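XPF endonuclease (Aeropyrum pernix, PDB 2BGW) cuts DNA as a structure-specific endonuclease of the XPF family linked to nucleotide excision repair, and binds magnesium and DNA. Local coordinates at the interface of chains A and B. Numbering follows the deposited sequence. Chains: chain A/B, XPF endonuclease.

Contact 1: the interface of chains A and B. Residues chain A 37, 159, 163; chain B 166-168, 213.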
loop_
_atom_site.group_PDB
_atom_site.type_symbol
_atom_site.label_atom_id
_atom_site.label_comp_id
_atom_site.label_asym_id
_atom_site.label_seq_id
_atom_site.Cartn_x
_atom_site.Cartn_y
_atom_site.Cartn_z
ATOM N N GLN A 37 -17.659 0.151 0.588
ATOM C CA GLN A 37 -16.976 -0.779 -0.277
ATOM C C GLN A 37 -15.899 -0.057 -1.075
ATOM O O GLN A 37 -16.196 0.814 -1.903
ATOM C CB GLN A 37 -17.973 -1.451 -1.198
ATOM C CG GLN A 37 -17.322 -2.272 -2.302
ATOM C CD GLN A 37 -18.322 -3.169 -3.035
ATOM O OE1 GLN A 37 -19.559 -3.070 -2.821
ATOM N NE2 GLN A 37 -17.793 -4.052 -3.907
ATOM N N TRP A 159 -12.786 4.351 -6.792
ATOM C CA TRP A 159 -13.279 3.527 -7.870
ATOM C C TRP A 159 -13.143 4.239 -9.193
ATOM O O TRP A 159 -12.818 3.619 -10.193
ATOM C CB TRP A 159 -14.728 3.272 -7.651
ATOM C CG TRP A 159 -15.030 2.259 -6.653
ATOM C CD1 TRP A 159 -15.479 2.470 -5.401
ATOM C CD2 TRP A 159 -14.975 0.852 -6.827
ATOM N NE1 TRP A 159 -15.702 1.282 -4.757
ATOM C CE2 TRP A 159 -15.414 0.266 -5.620
ATOM C CE3 TRP A 159 -14.592 0.023 -7.885
ATOM C CZ2 TRP A 159 -15.490 -1.110 -5.437
ATOM C CZ3 TRP A 159 -14.660 -1.341 -7.706
ATOM C CH2 TRP A 159 -15.104 -1.900 -6.483
ATOM N N ILE A 163 -11.011 2.269 -11.993
ATOM C CA ILE A 163 -11.549 2.030 -13.318
ATOM C C ILE A 163 -10.606 2.616 -14.365
ATOM O O ILE A 163 -10.150 1.893 -15.243
ATOM C CB ILE A 163 -13.022 2.460 -13.385
ATOM C CG1 ILE A 163 -13.797 1.488 -12.501
ATOM C CG2 ILE A 163 -13.547 2.430 -14.811
ATOM C CD1 ILE A 163 -15.121 1.909 -12.068
ATOM N N SER B 166 -13.828 -4.478 -13.284
ATOM C CA SER B 166 -13.381 -3.646 -12.184
ATOM C C SER B 166 -14.450 -2.651 -11.668
ATOM O O SER B 166 -14.131 -1.684 -10.989
ATOM C CB SER B 166 -12.042 -2.968 -12.515
ATOM O OG SER B 166 -12.065 -2.345 -13.767
ATOM N N PHE B 167 -15.714 -2.908 -11.961
ATOM C CA PHE B 167 -16.805 -2.115 -11.420
ATOM C C PHE B 167 -17.357 -2.912 -10.266
ATOM O O PHE B 167 -17.356 -4.142 -10.322
ATOM C CB PHE B 167 -17.917 -1.931 -12.465
ATOM C CG PHE B 167 -17.676 -0.801 -13.432
ATOM C CD1 PHE B 167 -16.811 -0.954 -14.512
ATOM C CD2 PHE B 167 -18.314 0.425 -13.261
ATOM C CE1 PHE B 167 -16.580 0.103 -15.388
ATOM C CE2 PHE B 167 -18.075 1.478 -14.146
ATOM C CZ PHE B 167 -17.213 1.314 -15.203
ATOM N N PRO B 168 -17.848 -2.241 -9.212
ATOM C CA PRO B 168 -18.359 -3.033 -8.096
ATOM C C PRO B 168 -19.451 -4.006 -8.526
ATOM O O PRO B 168 -20.395 -3.619 -9.231
ATOM C CB PRO B 168 -18.929 -1.981 -7.128
ATOM C CG PRO B 168 -19.060 -0.764 -7.910
ATOM C CD PRO B 168 -17.967 -0.804 -8.946
ATOM N N ILE B 213 -20.452 6.232 -9.964
ATOM C CA ILE B 213 -19.066 6.195 -10.404
ATOM C C ILE B 213 -18.922 6.933 -11.712
ATOM O O ILE B 213 -18.042 7.758 -11.849
ATOM C CB ILE B 213 -18.513 4.757 -10.518
ATOM C CG1 ILE B 213 -18.393 4.146 -9.130
ATOM C CG2 ILE B 213 -17.152 4.728 -11.199
ATOM C CD1 ILE B 213 -18.439 2.684 -9.151
#
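Helix 155-165 of chain A meets the loop B:Ser166 to B:Pro168 and helix 204-215 of chain B, in the region of the helix-hairpin-helix domains, with a loop residue of chain A, A:Gln37, at the margin. Two side chains one helical turn apart, A:Trp159 and A:Ile163, carry the A side. The indole takes B:Pro168 on one face: CD of the pyrrolidine ring stands over the six-membered ring, offset toward its rim and 3.7 Å from the centroid, a CH-pi contact. CB of the same proline lies beyond it, near CZ2 and CH2. At the edge of the indole, in its plane, the carbonyl O of B:Ser166 approaches CZ3 at 3.3 Å, so that the loop touches both face and rim of the tryptophan. Within chain A the indole is held from its pyrrole side, where NE1 donates a nearly straight hydrogen bond of 2.9 Å (166° at H) to the backbone O of A:Gln37; the acceptor lies close to the ring plane, and the bond should resist turning of the indole.

A:Ile163 provides the second hold. With CG1 anti to the carbonyl carbon (chi1 -68°) and the chain extended beyond it, the CD1 methyl reaches into the partner. The side chains of A:Ile163 and B:Phe167 cross at about a right angle, and CD1 sits over the centre of the phenyl face, 3.6 Å from the centroid, a second CH-pi contact, while CG2 touches the CE1 and CZ rim. From helix 204-215, B:Ile213 closes over the pair: its CD1 lies near CB of A:Trp159, and its CG2 methyl packs 3.6 Å from CD1 of A:Ile163.

Contact 2: the interface of chains A and B. Residues chain A 49, 133, 136-137; chain B 107-108, 111-112.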
loop_
_atom_site.group_PDB
_atom_site.type_symbol
_atom_site.label_atom_id
_atom_site.label_comp_id
_atom_site.label_asym_id
_atom_site.label_seq_id
_atom_site.Cartn_x
_atom_site.Cartn_y
_atom_site.Cartn_z
ATOM N N ILE A 49 -2.502 6.756 0.214
ATOM C CA ILE A 49 -2.105 5.743 1.167
ATOM C C ILE A 49 -3.213 4.723 1.413
ATOM O O ILE A 49 -4.263 5.053 1.955
ATOM C CB ILE A 49 -1.678 6.374 2.489
ATOM C CG1 ILE A 49 -0.502 7.331 2.235
ATOM C CG2 ILE A 49 -1.325 5.285 3.461
ATOM C CD1 ILE A 49 0.138 7.965 3.443
ATOM N N LEU A 133 -0.941 7.665 10.868
ATOM C CA LEU A 133 -0.750 7.799 9.452
ATOM C C LEU A 133 -1.726 8.814 8.856
ATOM O O LEU A 133 -1.320 9.716 8.119
ATOM C CB LEU A 133 -0.926 6.453 8.794
ATOM C CG LEU A 133 0.217 5.463 8.923
ATOM C CD1 LEU A 133 -0.284 4.121 8.462
ATOM C CD2 LEU A 133 1.494 5.862 8.147
ATOM N N LEU A 136 -0.474 12.179 10.081
ATOM C CA LEU A 136 0.793 12.596 9.517
ATOM C C LEU A 136 0.733 12.994 8.057
ATOM O O LEU A 136 1.521 13.801 7.620
ATOM C CB LEU A 136 1.847 11.497 9.686
ATOM C CG LEU A 136 2.674 11.552 10.969
ATOM C CD1 LEU A 136 3.063 10.145 11.403
ATOM C CD2 LEU A 136 3.901 12.454 10.812
ATOM N N SER A 137 -0.176 12.394 7.305
ATOM C CA SER A 137 -0.114 12.419 5.840
ATOM C C SER A 137 -0.989 13.512 5.310
ATOM O O SER A 137 -0.852 13.932 4.175
ATOM C CB SER A 137 -0.614 11.100 5.260
ATOM O OG SER A 137 -2.013 11.001 5.490
ATOM N N ALA B 107 4.944 5.399 12.599
ATOM C CA ALA B 107 4.279 6.082 11.511
ATOM C C ALA B 107 5.142 7.218 10.936
ATOM O O ALA B 107 5.305 7.337 9.706
ATOM C CB ALA B 107 2.987 6.602 11.981
ATOM N N ALA B 108 5.696 8.039 11.829
ATOM C CA ALA B 108 6.575 9.143 11.469
ATOM C C ALA B 108 7.863 8.660 10.839
ATOM O O ALA B 108 8.424 9.328 9.967
ATOM C CB ALA B 108 6.893 9.961 12.679
ATOM N N LEU B 111 6.460 7.682 7.034
ATOM C CA LEU B 111 5.991 8.780 6.188
ATOM C C LEU B 111 6.911 9.999 6.102
ATOM O O LEU B 111 6.957 10.619 5.066
ATOM C CB LEU B 111 4.607 9.248 6.604
ATOM C CG LEU B 111 3.499 8.231 6.523
ATOM C CD1 LEU B 111 2.222 8.876 6.940
ATOM C CD2 LEU B 111 3.406 7.683 5.132
ATOM N N ASP B 112 7.609 10.378 7.166
ATOM C CA ASP B 112 8.512 11.541 7.075
ATOM C C ASP B 112 9.959 11.248 6.828
ATOM O O ASP B 112 10.708 12.165 6.649
ATOM C CB ASP B 112 8.550 12.324 8.358
ATOM C CG ASP B 112 7.277 12.985 8.666
ATOM O OD1 ASP B 112 6.384 12.929 7.797
ATOM O OD2 ASP B 112 7.175 13.545 9.791
#
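Apolar packing between A:Leu133 and A:Leu136 and the partner's B:Ala107, B:Ala108 and B:Leu111 makes up most of this contact. B:Leu111 enters between helix 123-137 and strand 49-55 of chain A. Its CG, anti to the carbonyl carbon (chi1 -61°), points the side chain at chain A, and the fork at CG, set by chi2 (-179°), divides the methyls in emphasis: CD1 meets CD2 of A:Leu133, the side chains crossing at about a right angle, and also lies 3.8 Å from CB of A:Leu136. CD2 mainly meets CD1 of A:Ile49, tip to tip at 3.7 Å. Replacing B:Leu111 by an alanine removes the whole fork and would probably open a gap facing A:Ile49, A:Leu133 and CB of A:Leu136. A:Leu136 splits its branches as well, CD1 settling on helix 99-113 of chain B, 3.6 Å from CB of B:Ala107; the small alanine side chains probably allow this close approach.

Polar groups border this apolar core. The other branch of A:Leu136, CD2, rests beside the carboxylate of B:Asp112, 3.6 Å from OD2. Inside chain A, the hydroxyl OG of A:Ser137 donates a 3.0 Å hydrogen bond back to the carbonyl O of A:Leu133, one turn earlier, while CB remains turned toward B:Leu111.

In the fold, the ERCC4 nuclease domains of the two chains meet here, helix 123-137 and strand 49-55 of chain A against helix 99-113 of chain B.

About 27 Å separates the C-alpha centres of contact 1 and contact 2, and the two share no residue or helix. Contact 2 joins the nuclease domains, whereas contact 1 chiefly joins the helix-hairpin-helix regions, with A:Gln37 bringing a nuclease-domain loop to its margin. Each has a twin with the chains exchanged, so the two copies are gripped through both regions in one two-fold symmetric dimer. Such paired domain contacts are typical of XPF-family nucleases. Holding the chains together at two separate places probably constrains how the nuclease and DNA-binding regions are placed on the substrate.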